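Ankyrin-repeat protein (Cryptosporidium parvum, PDB 2W4S) binds RNA through its PHAX-type helical domain, the part of the longer protein present here, and probably serves in the transport of small RNAs. Local coordinates at the interface of chains A and B. Sequence-based numbering; all coordinates share one arbitrary frame. Chains: chain A/B, Ankyrin-repeat protein.

Contact 1: the interface of chains A and B. Residues chain A 12-13, 16-17, 19; chain B 43, 46-47, 50.
A polar helix-to-helix contact forms the outer part of a two-fold symmetric interface between two copies of the RNA-binding domain, where helix 6-18 of chain A lies against helix 35-50 of chain B; whether this dimer exists outside the crystal the structure alone does not show. A:Thr16 is the centre of the patch, hiding 83 Å² against its neighbour. Its OG1 stands anti to its own carbonyl carbon (chi1 -64°) and donates a hydrogen bond of 2.7 Å to the carboxylate oxygen OE2 of B:Glu43, which accepts it with its anti lone pair, the one turned away from OE1. Threonine suits this place because its two branches divide the work: the hydroxyl meets the acid, while the methyl CG2 packs 3.8 Å from the aliphatic CG of B:Lys47. B:Glu43 leaves its helix with CG anti to the backbone N (chi1 -165°) and, bent at chi2, crosses A:Thr16 at about a right angle, passing beside CB of A:Asn12. On its own side, B:Lys47 bends at chi2 and chi4 to bring NZ to 3.3 Å from B:Glu43 OE2, a salt bridge that may favour the charged carboxylate. Flexible, unbranched B:Met46 lies against the last turn of helix 6-18 at A:Gly17, a residue without a side chain to fend it off: its sulphur SD rests 3.7 Å from A:Gly17 CA, and its methyl CE lies 3.6 Å from the backbone oxygen O of A:Thr13.

Contact 2: the interface of chains A and B. Residues chain A 6, 9-10, 13, 35, 39, 42; chain B 6, 9-10, 13, 35, 39, 42.
A:Leu39 and B:Leu39 meet tip to tip across the two-fold axis, their CD1 methyls standing 3.9 Å apart. This is the apolar core of the two-fold interface seen in the crystal, which need not be the biological one, and the two leucines hide 69 and 63 Å² there. Branched and flexible, leucine can serve several neighbours at once: A:Leu39 turns CD1 to the methyl CE of B:Met6 at 3.5 Å, CB to CG2 of B:Ile9, and CD2 to B:Thr13, whose side chain it crosses at about a right angle. The methionines close one end, reaching toward each other tip to tip. Both send CG anti to the backbone N, but the two chains then bend differently, chiefly at chi3 (136° in A:Met6, -81° in B:Met6), so the symmetry is not exact. A:Met6 CE packs on CG of B:Met6 at 3.6 Å and on CB of B:Ser35, whereas B:Met6 CE goes to the leucine.

At the opposite end the phenols of A:Tyr42 and B:Tyr42 meet, B:Tyr42 OH donating to A:Tyr42 OH over 3.0 Å, so that each polar tip finds a partner in the other chain. CE2 of B:Tyr42 lies at the edge of the A:Tyr42 ring, in its plane, while CG2 of A:Thr13 meets the B:Tyr42 ring edge at CD2, 3.9 Å away.

The hydroxyls of these first-shell threonines are turned back to their own helix. A:Thr13 OG1, anti to the carbonyl carbon (chi1 -65°), donates to A:Ile9 O at 3.0 Å from above the carbonyl plane, and B:Thr13 does likewise to B:Ile9 O. The bond holds the rotation that sets CG2 anti to the backbone N, toward the opposite tyrosine. Helices 6-18 and 24-50 of chain A thus form a two-helix face against helices 5-18 and 35-50 of chain B.

Contact 1: the interface of chains A and B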
loop_
_atom_site.group_PDB
_atom_site.type_symbol
_atom_site.label_atom_id
_atom_site.label_comp_id
_atom_site.label_asym_id
_atom_site.label_seq_id
_atom_site.Cartn_x
_atom_site.Cartn_y
_atom_site.Cartn_z
ATOM N N ASN A 12 -6.069 4.624 -5.114
ATOM C CA ASN A 12 -4.926 4.464 -6.011
ATOM C C ASN A 12 -3.843 3.569 -5.453
ATOM O O ASN A 12 -3.302 2.749 -6.181
ATOM C CB ASN A 12 -4.308 5.818 -6.405
ATOM C CG ASN A 12 -5.249 6.667 -7.219
ATOM O OD1 ASN A 12 -6.286 6.196 -7.680
ATOM N ND2 ASN A 12 -4.910 7.929 -7.387
ATOM N N THR A 13 -3.500 3.731 -4.180
ATOM C CA THR A 13 -2.550 2.819 -3.569
ATOM C C THR A 13 -2.989 1.361 -3.751
ATOM O O THR A 13 -2.191 0.528 -4.200
ATOM C CB THR A 13 -2.391 3.112 -2.093
ATOM O OG1 THR A 13 -1.799 4.405 -1.945
ATOM C CG2 THR A 13 -1.514 2.050 -1.400
ATOM N N THR A 16 -2.971 0.350 -7.566
ATOM C CA THR A 16 -1.612 0.093 -8.018
ATOM C C THR A 16 -1.025 -1.162 -7.369
ATOM O O THR A 16 -0.367 -1.955 -8.019
ATOM C CB THR A 16 -0.697 1.293 -7.722
ATOM O OG1 THR A 16 -1.130 2.433 -8.476
ATOM C CG2 THR A 16 0.776 0.975 -8.067
ATOM N N GLY A 17 -1.266 -1.337 -6.083
ATOM C CA GLY A 17 -0.747 -2.480 -5.371
ATOM C C GLY A 17 -1.283 -3.819 -5.835
ATOM O O GLY A 17 -0.550 -4.802 -5.820
ATOM N N GLN A 19 -2.591 -4.254 -9.038
ATOM C CA GLN A 19 -2.723 -4.240 -10.513
ATOM C C GLN A 19 -4.204 -4.322 -10.935
ATOM O O GLN A 19 -4.543 -4.986 -11.926
ATOM C CB GLN A 19 -1.920 -5.369 -11.175
ATOM C CG GLN A 19 -0.485 -5.535 -10.662
ATOM C CD GLN A 19 0.434 -4.427 -11.123
ATOM O OE1 GLN A 19 -0.010 -3.309 -11.436
ATOM N NE2 GLN A 19 1.735 -4.726 -11.176
ATOM N N GLU B 43 3.014 4.492 -2.848
ATOM C CA GLU B 43 2.481 4.219 -4.180
ATOM C C GLU B 43 3.453 4.577 -5.341
ATOM O O GLU B 43 3.596 3.807 -6.301
ATOM C CB GLU B 43 1.138 4.916 -4.405
ATOM C CG GLU B 43 0.429 4.338 -5.622
ATOM C CD GLU B 43 -0.442 5.323 -6.399
ATOM O OE1 GLU B 43 -0.563 6.508 -6.009
ATOM O OE2 GLU B 43 -1.024 4.894 -7.423
ATOM N N MET B 46 6.158 2.104 -5.719
ATOM C CA MET B 46 5.629 0.893 -6.328
ATOM C C MET B 46 5.652 1.015 -7.844
ATOM O O MET B 46 6.122 0.103 -8.531
ATOM C CB MET B 46 4.190 0.615 -5.850
ATOM C CG MET B 46 4.068 -0.231 -4.595
ATOM S SD MET B 46 2.394 -0.925 -4.330
ATOM C CE MET B 46 1.400 0.544 -4.039
ATOM N N LYS B 47 5.159 2.139 -8.369
ATOM C CA LYS B 47 5.091 2.328 -9.832
ATOM C C LYS B 47 6.499 2.356 -10.383
ATOM O O LYS B 47 6.794 1.683 -11.362
ATOM C CB LYS B 47 4.334 3.597 -10.228
ATOM C CG LYS B 47 2.899 3.655 -9.747
ATOM C CD LYS B 47 1.993 4.126 -10.860
ATOM C CE LYS B 47 0.719 4.784 -10.354
ATOM N NZ LYS B 47 0.994 6.114 -9.744
ATOM N N ASN B 50 8.055 -1.064 -10.438
ATOM C CA ASN B 50 7.466 -1.812 -11.559
ATOM C C ASN B 50 8.193 -1.573 -12.889
ATOM O O ASN B 50 8.330 -2.507 -13.672
ATOM C CB ASN B 50 5.940 -1.586 -11.693
ATOM C CG ASN B 50 5.112 -2.251 -10.547
ATOM O OD1 ASN B 50 3.927 -1.922 -10.339
ATOM N ND2 ASN B 50 5.728 -3.183 -9.813
#

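Contact 2: the interface of chains A and B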
loop_
_atom_site.group_PDB
_atom_site.type_symbol
_atom_site.label_atom_id
_atom_site.label_comp_id
_atom_site.label_asym_id
_atom_site.label_seq_id
_atom_site.Cartn_x
_atom_site.Cartn_y
_atom_site.Cartn_z
ATOM N N MET A 6 -8.232 11.454 1.134
ATOM C CA MET A 6 -7.570 10.293 1.714
ATOM C C MET A 6 -8.117 9.023 1.079
ATOM O O MET A 6 -7.459 7.981 1.077
ATOM C CB MET A 6 -7.792 10.254 3.234
ATOM C CG MET A 6 -7.218 9.019 3.977
ATOM S SD MET A 6 -5.540 8.558 3.470
ATOM C CE MET A 6 -4.748 8.239 5.045
ATOM N N ILE A 9 -6.512 8.510 -2.403
ATOM C CA ILE A 9 -5.166 8.027 -2.197
ATOM C C ILE A 9 -5.164 6.556 -1.833
ATOM O O ILE A 9 -4.391 5.773 -2.392
ATOM C CB ILE A 9 -4.451 8.909 -1.164
ATOM C CG1 ILE A 9 -4.284 10.313 -1.758
ATOM C CG2 ILE A 9 -3.106 8.335 -0.801
ATOM C CD1 ILE A 9 -4.345 11.407 -0.767
ATOM N N VAL A 10 -6.047 6.168 -0.921
ATOM C CA VAL A 10 -6.177 4.761 -0.573
ATOM C C VAL A 10 -6.575 3.976 -1.833
ATOM O O VAL A 10 -5.963 2.953 -2.151
ATOM C CB VAL A 10 -7.145 4.573 0.612
ATOM C CG1 VAL A 10 -7.361 3.107 0.935
ATOM C CG2 VAL A 10 -6.583 5.289 1.834
ATOM N N THR A 13 -3.500 3.731 -4.180
ATOM C CA THR A 13 -2.550 2.819 -3.569
ATOM C C THR A 13 -2.989 1.361 -3.751
ATOM O O THR A 13 -2.191 0.528 -4.200
ATOM C CB THR A 13 -2.391 3.112 -2.093
ATOM O OG1 THR A 13 -1.799 4.405 -1.945
ATOM C CG2 THR A 13 -1.514 2.050 -1.400
ATOM N N SER A 35 -11.953 3.527 3.964
ATOM C CA SER A 35 -10.555 3.431 3.522
ATOM C C SER A 35 -9.675 2.723 4.544
ATOM O O SER A 35 -8.716 2.041 4.184
ATOM C CB SER A 35 -9.970 4.796 3.134
ATOM O OG SER A 35 -9.961 5.674 4.227
ATOM N N LEU A 39 -7.541 -0.677 3.519
ATOM C CA LEU A 39 -6.088 -0.753 3.627
ATOM C C LEU A 39 -5.632 -1.993 4.377
ATOM O O LEU A 39 -4.673 -2.649 3.956
ATOM C CB LEU A 39 -5.486 0.511 4.259
ATOM C CG LEU A 39 -4.846 1.584 3.368
ATOM C CD1 LEU A 39 -4.183 2.651 4.236
ATOM C CD2 LEU A 39 -3.820 1.003 2.394
ATOM N N TYR A 42 -5.714 -4.845 2.038
ATOM C CA TYR A 42 -4.607 -4.757 1.082
ATOM C C TYR A 42 -3.348 -5.280 1.755
ATOM O O TYR A 42 -2.638 -6.130 1.213
ATOM C CB TYR A 42 -4.446 -3.314 0.593
ATOM C CG TYR A 42 -3.174 -3.056 -0.169
ATOM C CD1 TYR A 42 -2.840 -3.834 -1.258
ATOM C CD2 TYR A 42 -2.311 -2.029 0.197
ATOM C CE1 TYR A 42 -1.684 -3.626 -1.950
ATOM C CE2 TYR A 42 -1.117 -1.793 -0.511
ATOM C CZ TYR A 42 -0.821 -2.600 -1.581
ATOM O OH TYR A 42 0.307 -2.414 -2.316
ATOM N N MET B 6 -5.767 5.206 11.682
ATOM C CA MET B 6 -5.454 5.289 10.268
ATOM C C MET B 6 -3.932 5.299 10.043
ATOM O O MET B 6 -3.421 4.546 9.216
ATOM C CB MET B 6 -6.108 6.514 9.627
ATOM C CG MET B 6 -5.715 6.736 8.158
ATOM S SD MET B 6 -6.597 5.705 6.950
ATOM C CE MET B 6 -5.727 4.151 7.028
ATOM N N ILE B 9 -2.372 2.182 10.597
ATOM C CA ILE B 9 -2.642 1.270 9.494
ATOM C C ILE B 9 -1.800 1.613 8.252
ATOM O O ILE B 9 -1.342 0.704 7.539
ATOM C CB ILE B 9 -4.159 1.199 9.213
ATOM C CG1 ILE B 9 -4.803 0.251 10.232
ATOM C CG2 ILE B 9 -4.451 0.719 7.812
ATOM C CD1 ILE B 9 -6.143 0.667 10.676
ATOM N N VAL B 10 -1.589 2.907 8.001
ATOM C CA VAL B 10 -0.687 3.328 6.951
ATOM C C VAL B 10 0.704 2.781 7.306
ATOM O O VAL B 10 1.342 2.141 6.479
ATOM C CB VAL B 10 -0.686 4.852 6.770
ATOM C CG1 VAL B 10 0.323 5.270 5.730
ATOM C CG2 VAL B 10 -2.046 5.329 6.354
ATOM N N THR B 13 0.760 -0.968 6.537
ATOM C CA THR B 13 0.673 -1.213 5.097
ATOM C C THR B 13 2.046 -0.982 4.452
ATOM O O THR B 13 2.604 -1.870 3.811
ATOM C CB THR B 13 -0.407 -0.328 4.407
ATOM O OG1 THR B 13 -1.701 -0.775 4.811
ATOM C CG2 THR B 13 -0.323 -0.420 2.882
ATOM N N SER B 35 0.050 10.908 6.771
ATOM C CA SER B 35 -0.403 9.642 6.189
ATOM C C SER B 35 -0.663 9.754 4.701
ATOM O O SER B 35 -0.322 8.866 3.938
ATOM C CB SER B 35 -1.716 9.183 6.863
ATOM O OG SER B 35 -1.470 8.390 8.009
ATOM N N LEU B 39 1.535 7.554 1.842
ATOM C CA LEU B 39 0.971 6.562 0.940
ATOM C C LEU B 39 1.249 6.916 -0.510
ATOM O O LEU B 39 1.596 6.047 -1.313
ATOM C CB LEU B 39 -0.531 6.406 1.146
ATOM C CG LEU B 39 -1.003 5.576 2.341
ATOM C CD1 LEU B 39 -2.481 5.782 2.555
ATOM C CD2 LEU B 39 -0.644 4.095 2.154
ATOM N N TYR B 42 4.685 5.823 -1.043
ATOM C CA TYR B 42 4.701 4.366 -1.119
ATOM C C TYR B 42 4.154 3.936 -2.456
ATOM O O TYR B 42 4.753 3.115 -3.135
ATOM C CB TYR B 42 3.884 3.729 0.002
ATOM C CG TYR B 42 3.601 2.249 -0.194
ATOM C CD1 TYR B 42 4.628 1.303 -0.148
ATOM C CD2 TYR B 42 2.293 1.786 -0.429
ATOM C CE1 TYR B 42 4.369 -0.068 -0.323
ATOM C CE2 TYR B 42 2.023 0.415 -0.600
ATOM C CZ TYR B 42 3.067 -0.501 -0.547
ATOM O OH TYR B 42 2.809 -1.839 -0.736
#

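About 11 Å separates the C-alpha centres of contact 1 and contact 2, which meet at A:Thr13. Both draw on helix 6-18 of chain A and helix 35-50 of chain B; contact 2 adds the equivalent helices with the chains exchanged. The first helix thus runs from the apolar methionine end of the interface, at its N-terminal part, to a more polar patch near its C-terminal end. By symmetry contact 1 recurs across the axis with the chains swapped, so two polar patches flank the tyrosine end of the apolar core. Such an arrangement would combine burial with directional bonding, should the dimer also form in solution.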